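PDB 5FQ0: KDGF from Halomonas sp., which is a metal-binding cupin, probably taking part in the breakdown of the unsaturated uronates released from alginate or pectin by converting them into linear ketonized sugars. Local coordinates for residues His48-Val59 with Gly78-His89. Residues are numbered along the deposited sequence; the frame is centred on the assembly and turned at random.
With NI (nickel (II) ion), chain H.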
loop_
_atom_site.group_PDB
_atom_site.type_symbol
_atom_site.label_atom_id
_atom_site.label_comp_id
_atom_site.label_asym_id
_atom_site.label_seq_id
_atom_site.Cartn_x
_atom_site.Cartn_y
_atom_site.Cartn_z
ATOM N N HIS B 48 -5.640 -19.132 -0.584
ATOM C CA HIS B 48 -7.037 -18.861 -0.885
ATOM C C HIS B 48 -7.033 -17.969 -2.145
ATOM O O HIS B 48 -5.977 -17.501 -2.606
ATOM C CB HIS B 48 -7.688 -18.139 0.301
ATOM C CG HIS B 48 -7.074 -16.794 0.561
ATOM N ND1 HIS B 48 -5.838 -16.649 1.151
ATOM C CD2 HIS B 48 -7.465 -15.548 0.198
ATOM C CE1 HIS B 48 -5.528 -15.367 1.212
ATOM N NE2 HIS B 48 -6.491 -14.680 0.632
ATOM N N GLN B 49 -8.221 -17.757 -2.694
ATOM C CA GLN B 49 -8.460 -16.956 -3.900
ATOM C C GLN B 49 -9.556 -16.009 -3.529
ATOM O O GLN B 49 -10.399 -16.352 -2.690
ATOM C CB GLN B 49 -9.118 -17.813 -4.979
ATOM C CG GLN B 49 -8.224 -18.717 -5.768
ATOM C CD GLN B 49 -8.894 -19.195 -7.042
ATOM O OE1 GLN B 49 -10.104 -19.036 -7.207
ATOM N NE2 GLN B 49 -8.100 -19.750 -7.965
ATOM N N HIS B 50 -9.597 -14.849 -4.172
ATOM C CA HIS B 50 -10.787 -14.030 -4.094
ATOM C C HIS B 50 -11.544 -14.061 -5.413
ATOM O O HIS B 50 -10.972 -13.790 -6.457
ATOM C CB HIS B 50 -10.435 -12.606 -3.666
ATOM C CG HIS B 50 -9.580 -12.575 -2.444
ATOM N ND1 HIS B 50 -10.065 -12.906 -1.197
ATOM C CD2 HIS B 50 -8.258 -12.325 -2.288
ATOM C CE1 HIS B 50 -9.081 -12.828 -0.316
ATOM N NE2 HIS B 50 -7.978 -12.465 -0.955
ATOM N N GLU B 51 -12.824 -14.412 -5.344
ATOM C CA GLU B 51 -13.715 -14.385 -6.516
ATOM C C GLU B 51 -13.821 -12.962 -7.084
ATOM O O GLU B 51 -13.829 -12.769 -8.300
ATOM C CB GLU B 51 -15.098 -14.914 -6.102
ATOM C CG GLU B 51 -16.250 -14.624 -7.058
ATOM C CD GLU B 51 -16.334 -15.656 -8.164
ATOM O OE1 GLU B 51 -16.622 -16.826 -7.829
ATOM O OE2 GLU B 51 -16.103 -15.314 -9.355
ATOM N N ARG B 52 -13.892 -11.963 -6.202
ATOM C CA ARG B 52 -14.265 -10.604 -6.620
ATOM C C ARG B 52 -13.235 -9.502 -6.390
ATOM O O ARG B 52 -13.494 -8.346 -6.765
ATOM C CB ARG B 52 -15.570 -10.151 -5.917
ATOM C CG ARG B 52 -16.831 -10.939 -6.255
ATOM C CD ARG B 52 -17.101 -11.007 -7.763
ATOM N NE ARG B 52 -17.285 -9.682 -8.349
ATOM C CZ ARG B 52 -17.784 -9.430 -9.568
ATOM N NH1 ARG B 52 -18.177 -10.412 -10.370
ATOM N NH2 ARG B 52 -17.871 -8.169 -9.997
ATOM N N HIS B 53 -12.126 -9.795 -5.707
ATOM C CA HIS B 53 -11.183 -8.714 -5.335
ATOM C C HIS B 53 -9.774 -8.934 -5.890
ATOM O O HIS B 53 -9.222 -10.053 -5.779
ATOM C CB HIS B 53 -11.107 -8.604 -3.798
ATOM C CG HIS B 53 -12.413 -8.291 -3.140
ATOM N ND1 HIS B 53 -13.346 -9.257 -2.816
ATOM C CD2 HIS B 53 -12.922 -7.114 -2.703
ATOM C CE1 HIS B 53 -14.375 -8.690 -2.219
ATOM N NE2 HIS B 53 -14.142 -7.388 -2.134
ATOM N N ASP B 54 -9.177 -7.891 -6.470
ATOM C CA ASP B 54 -7.736 -7.921 -6.761
ATOM C C ASP B 54 -7.037 -7.581 -5.439
ATOM O O ASP B 54 -7.602 -6.874 -4.601
ATOM C CB ASP B 54 -7.319 -6.875 -7.818
ATOM C CG ASP B 54 -7.928 -7.132 -9.202
ATOM O OD1 ASP B 54 -8.148 -8.318 -9.558
ATOM O OD2 ASP B 54 -8.102 -6.159 -9.966
ATOM N N GLN B 55 -5.834 -8.110 -5.248
ATOM C CA GLN B 55 -5.069 -7.907 -4.034
ATOM C C GLN B 55 -3.619 -7.605 -4.377
ATOM O O GLN B 55 -3.024 -8.247 -5.266
ATOM C CB GLN B 55 -5.123 -9.113 -3.110
ATOM C CG GLN B 55 -4.439 -8.792 -1.770
ATOM C CD GLN B 55 -4.508 -9.942 -0.821
ATOM O OE1 GLN B 55 -5.422 -10.744 -0.919
ATOM N NE2 GLN B 55 -3.539 -10.043 0.119
ATOM N N ILE B 56 -3.054 -6.605 -3.697
ATOM C CA ILE B 56 -1.608 -6.432 -3.658
ATOM C C ILE B 56 -1.167 -6.546 -2.204
ATOM O O ILE B 56 -1.805 -5.964 -1.306
ATOM C CB ILE B 56 -1.157 -5.078 -4.304
ATOM C CG1 ILE B 56 -1.370 -5.120 -5.838
ATOM C CG2 ILE B 56 0.334 -4.781 -4.017
ATOM C CD1 ILE B 56 -1.230 -3.783 -6.517
ATOM N N GLY B 57 -0.084 -7.282 -1.952
ATOM C CA GLY B 57 0.554 -7.285 -0.623
ATOM C C GLY B 57 1.905 -6.594 -0.693
ATOM O O GLY B 57 2.827 -7.029 -1.403
ATOM N N TYR B 58 2.027 -5.468 -0.009
ATOM C CA TYR B 58 3.274 -4.742 0.017
ATOM C C TYR B 58 3.946 -4.924 1.394
ATOM O O TYR B 58 3.334 -4.601 2.438
ATOM C CB TYR B 58 2.991 -3.269 -0.250
ATOM C CG TYR B 58 4.265 -2.448 -0.309
ATOM C CD1 TYR B 58 4.823 -1.894 0.855
ATOM C CD2 TYR B 58 4.918 -2.247 -1.513
ATOM C CE1 TYR B 58 5.989 -1.152 0.804
ATOM C CE2 TYR B 58 6.062 -1.485 -1.581
ATOM C CZ TYR B 58 6.594 -0.956 -0.423
ATOM O OH TYR B 58 7.751 -0.234 -0.496
ATOM N N VAL B 59 5.178 -5.446 1.401
ATOM C CA VAL B 59 5.878 -5.810 2.633
ATOM C C VAL B 59 6.573 -4.573 3.192
ATOM O O VAL B 59 7.405 -3.896 2.522
ATOM C CB VAL B 59 6.901 -6.972 2.463
ATOM C CG1 VAL B 59 7.607 -7.266 3.797
ATOM C CG2 VAL B 59 6.201 -8.221 1.893
ATOM N N GLY B 78 9.683 -3.597 1.222
ATOM C CA GLY B 78 9.877 -2.985 -0.086
ATOM C C GLY B 78 9.451 -3.894 -1.228
ATOM O O GLY B 78 9.137 -3.398 -2.311
ATOM N N ASP B 79 9.412 -5.210 -0.996
ATOM C CA ASP B 79 8.945 -6.143 -2.023
ATOM C C ASP B 79 7.448 -6.300 -1.993
ATOM O O ASP B 79 6.805 -5.982 -0.972
ATOM C CB ASP B 79 9.583 -7.544 -1.880
ATOM C CG ASP B 79 11.119 -7.531 -1.944
ATOM O OD1 ASP B 79 11.752 -6.660 -2.584
ATOM O OD2 ASP B 79 11.697 -8.445 -1.331
ATOM N N ALA B 80 6.869 -6.821 -3.080
ATOM C CA ALA B 80 5.409 -7.000 -3.126
ATOM C C ALA B 80 4.946 -8.201 -3.965
ATOM O O ALA B 80 5.706 -8.731 -4.775
ATOM C CB ALA B 80 4.738 -5.716 -3.618
ATOM N N PHE B 81 3.709 -8.634 -3.778
ATOM C CA PHE B 81 3.051 -9.506 -4.782
ATOM C C PHE B 81 1.743 -8.879 -5.254
ATOM O O PHE B 81 1.124 -8.106 -4.498
ATOM C CB PHE B 81 2.778 -10.920 -4.239
ATOM C CG PHE B 81 1.705 -10.987 -3.186
ATOM C CD1 PHE B 81 2.002 -10.731 -1.841
ATOM C CD2 PHE B 81 0.404 -11.334 -3.526
ATOM C CE1 PHE B 81 1.027 -10.802 -0.875
ATOM C CE2 PHE B 81 -0.593 -11.424 -2.554
ATOM C CZ PHE B 81 -0.289 -11.153 -1.226
ATOM N N VAL B 82 1.306 -9.243 -6.470
ATOM C CA VAL B 82 -0.030 -8.901 -6.954
ATOM C C VAL B 82 -0.756 -10.199 -7.252
ATOM O O VAL B 82 -0.204 -11.024 -7.959
ATOM C CB VAL B 82 -0.028 -7.860 -8.132
ATOM C CG1 VAL B 82 0.886 -8.282 -9.293
ATOM C CG2 VAL B 82 -1.447 -7.522 -8.629
ATOM N N ALA B 83 -1.954 -10.375 -6.662
ATOM C CA ALA B 83 -2.871 -11.462 -6.981
ATOM C C ALA B 83 -4.208 -10.991 -7.560
ATOM O O ALA B 83 -5.140 -10.674 -6.787
ATOM C CB ALA B 83 -3.139 -12.324 -5.739
ATOM N N PRO B 84 -4.342 -11.001 -8.902
ATOM C CA PRO B 84 -5.641 -10.606 -9.493
ATOM C C PRO B 84 -6.735 -11.538 -8.946
ATOM O O PRO B 84 -6.410 -12.633 -8.466
ATOM C CB PRO B 84 -5.446 -10.824 -11.015
ATOM C CG PRO B 84 -3.960 -10.982 -11.236
ATOM C CD PRO B 84 -3.332 -11.399 -9.913
ATOM N N HIS B 85 -8.003 -11.145 -9.007
ATOM C CA HIS B 85 -9.051 -12.037 -8.521
ATOM C C HIS B 85 -8.946 -13.416 -9.208
ATOM O O HIS B 85 -8.420 -13.520 -10.335
ATOM C CB HIS B 85 -10.473 -11.407 -8.591
ATOM C CG HIS B 85 -10.884 -10.891 -9.947
ATOM N ND1 HIS B 85 -11.095 -11.716 -11.036
ATOM C CD2 HIS B 85 -11.192 -9.636 -10.367
ATOM C CE1 HIS B 85 -11.504 -10.994 -12.066
ATOM N NE2 HIS B 85 -11.554 -9.725 -11.694
ATOM N N HIS B 86 -9.382 -14.467 -8.506
ATOM C CA HIS B 86 -9.162 -15.855 -8.960
ATOM C C HIS B 86 -7.706 -16.357 -8.977
ATOM O O HIS B 86 -7.408 -17.315 -9.707
ATOM C CB HIS B 86 -9.802 -16.097 -10.355
ATOM C CG HIS B 86 -11.283 -15.979 -10.342
ATOM N ND1 HIS B 86 -11.928 -14.766 -10.441
ATOM C CD2 HIS B 86 -12.248 -16.915 -10.163
ATOM C CE1 HIS B 86 -13.233 -14.963 -10.369
ATOM N NE2 HIS B 86 -13.451 -16.255 -10.182
ATOM N N THR B 87 -6.803 -15.709 -8.231
ATOM C CA THR B 87 -5.394 -16.154 -8.149
ATOM C C THR B 87 -5.150 -16.631 -6.702
ATOM O O THR B 87 -5.431 -15.910 -5.727
ATOM C CB THR B 87 -4.361 -15.074 -8.588
ATOM O OG1 THR B 87 -4.687 -14.585 -9.886
ATOM C CG2 THR B 87 -2.921 -15.617 -8.668
ATOM N N MET B 88 -4.686 -17.870 -6.581
ATOM C CA MET B 88 -4.358 -18.465 -5.299
ATOM C C MET B 88 -3.125 -17.826 -4.715
ATOM O O MET B 88 -2.103 -17.684 -5.388
ATOM C CB MET B 88 -4.079 -19.971 -5.466
ATOM C CG MET B 88 -5.331 -20.811 -5.702
ATOM S SD MET B 88 -6.439 -20.854 -4.278
ATOM C CE MET B 88 -5.244 -21.367 -3.060
ATOM N N HIS B 89 -3.200 -17.472 -3.444
ATOM C CA HIS B 89 -2.069 -16.854 -2.793
ATOM C C HIS B 89 -2.174 -17.176 -1.310
ATOM O O HIS B 89 -3.271 -17.446 -0.789
ATOM C CB HIS B 89 -2.044 -15.324 -3.053
ATOM C CG HIS B 89 -3.276 -14.604 -2.586
ATOM N ND1 HIS B 89 -4.487 -14.680 -3.251
ATOM C CD2 HIS B 89 -3.490 -13.823 -1.505
ATOM C CE1 HIS B 89 -5.394 -13.986 -2.589
ATOM N NE2 HIS B 89 -4.805 -13.421 -1.546
HETATM NI NI NI H . -6.096 -12.647 -0.081
HETATM O O HOH W 1 -7.454 -14.175 -5.738
HETATM O O HOH W 2 -7.084 -11.545 -5.241
HETATM O O HOH W 3 9.148 -0.832 -2.877
#
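The metal site of this cupin beta-barrel joins the two segments: His48, His50 and Gln55 from one and His89 from the other bind nickel, the metal lying 2.1 Å from His89 NE2 and 2.2 Å from Gln55 OE1. Gln55 reaches it on an extended chain, CG anti to the backbone N (chi1 -173°), and its amide plane stands 88° from the His89 ring. That ring is held at both nitrogens: NE2 on the metal, and ND1 donating to Thr87 O, which lies in the ring plane 2.9 Å away. Beyond the site, strands 54-59 and 80-83 pair antiparallel, Gly57 and Phe81 forming a hydrogen-bonded pair, and Gly57 N sits 3.8 Å above the plane of the Phe81 ring, over its centre; a CB on Gly57 would clash with Phe81 CE1. At the start of strand 54-59, close to the metal site, Asp54 OD1 accepts from His85 N at 2.9 Å through its anti lone pair, while OD2 hydrogen-bonds a polar side chain of the neighbouring subunit. With an alanine here, the His85 N-H would probably lose its acceptor and the 84-87 turn an anchor to the strand. The turn is also tied by His86 N, which donates to His50 O at 2.7 Å with an N-H...O angle of 165°.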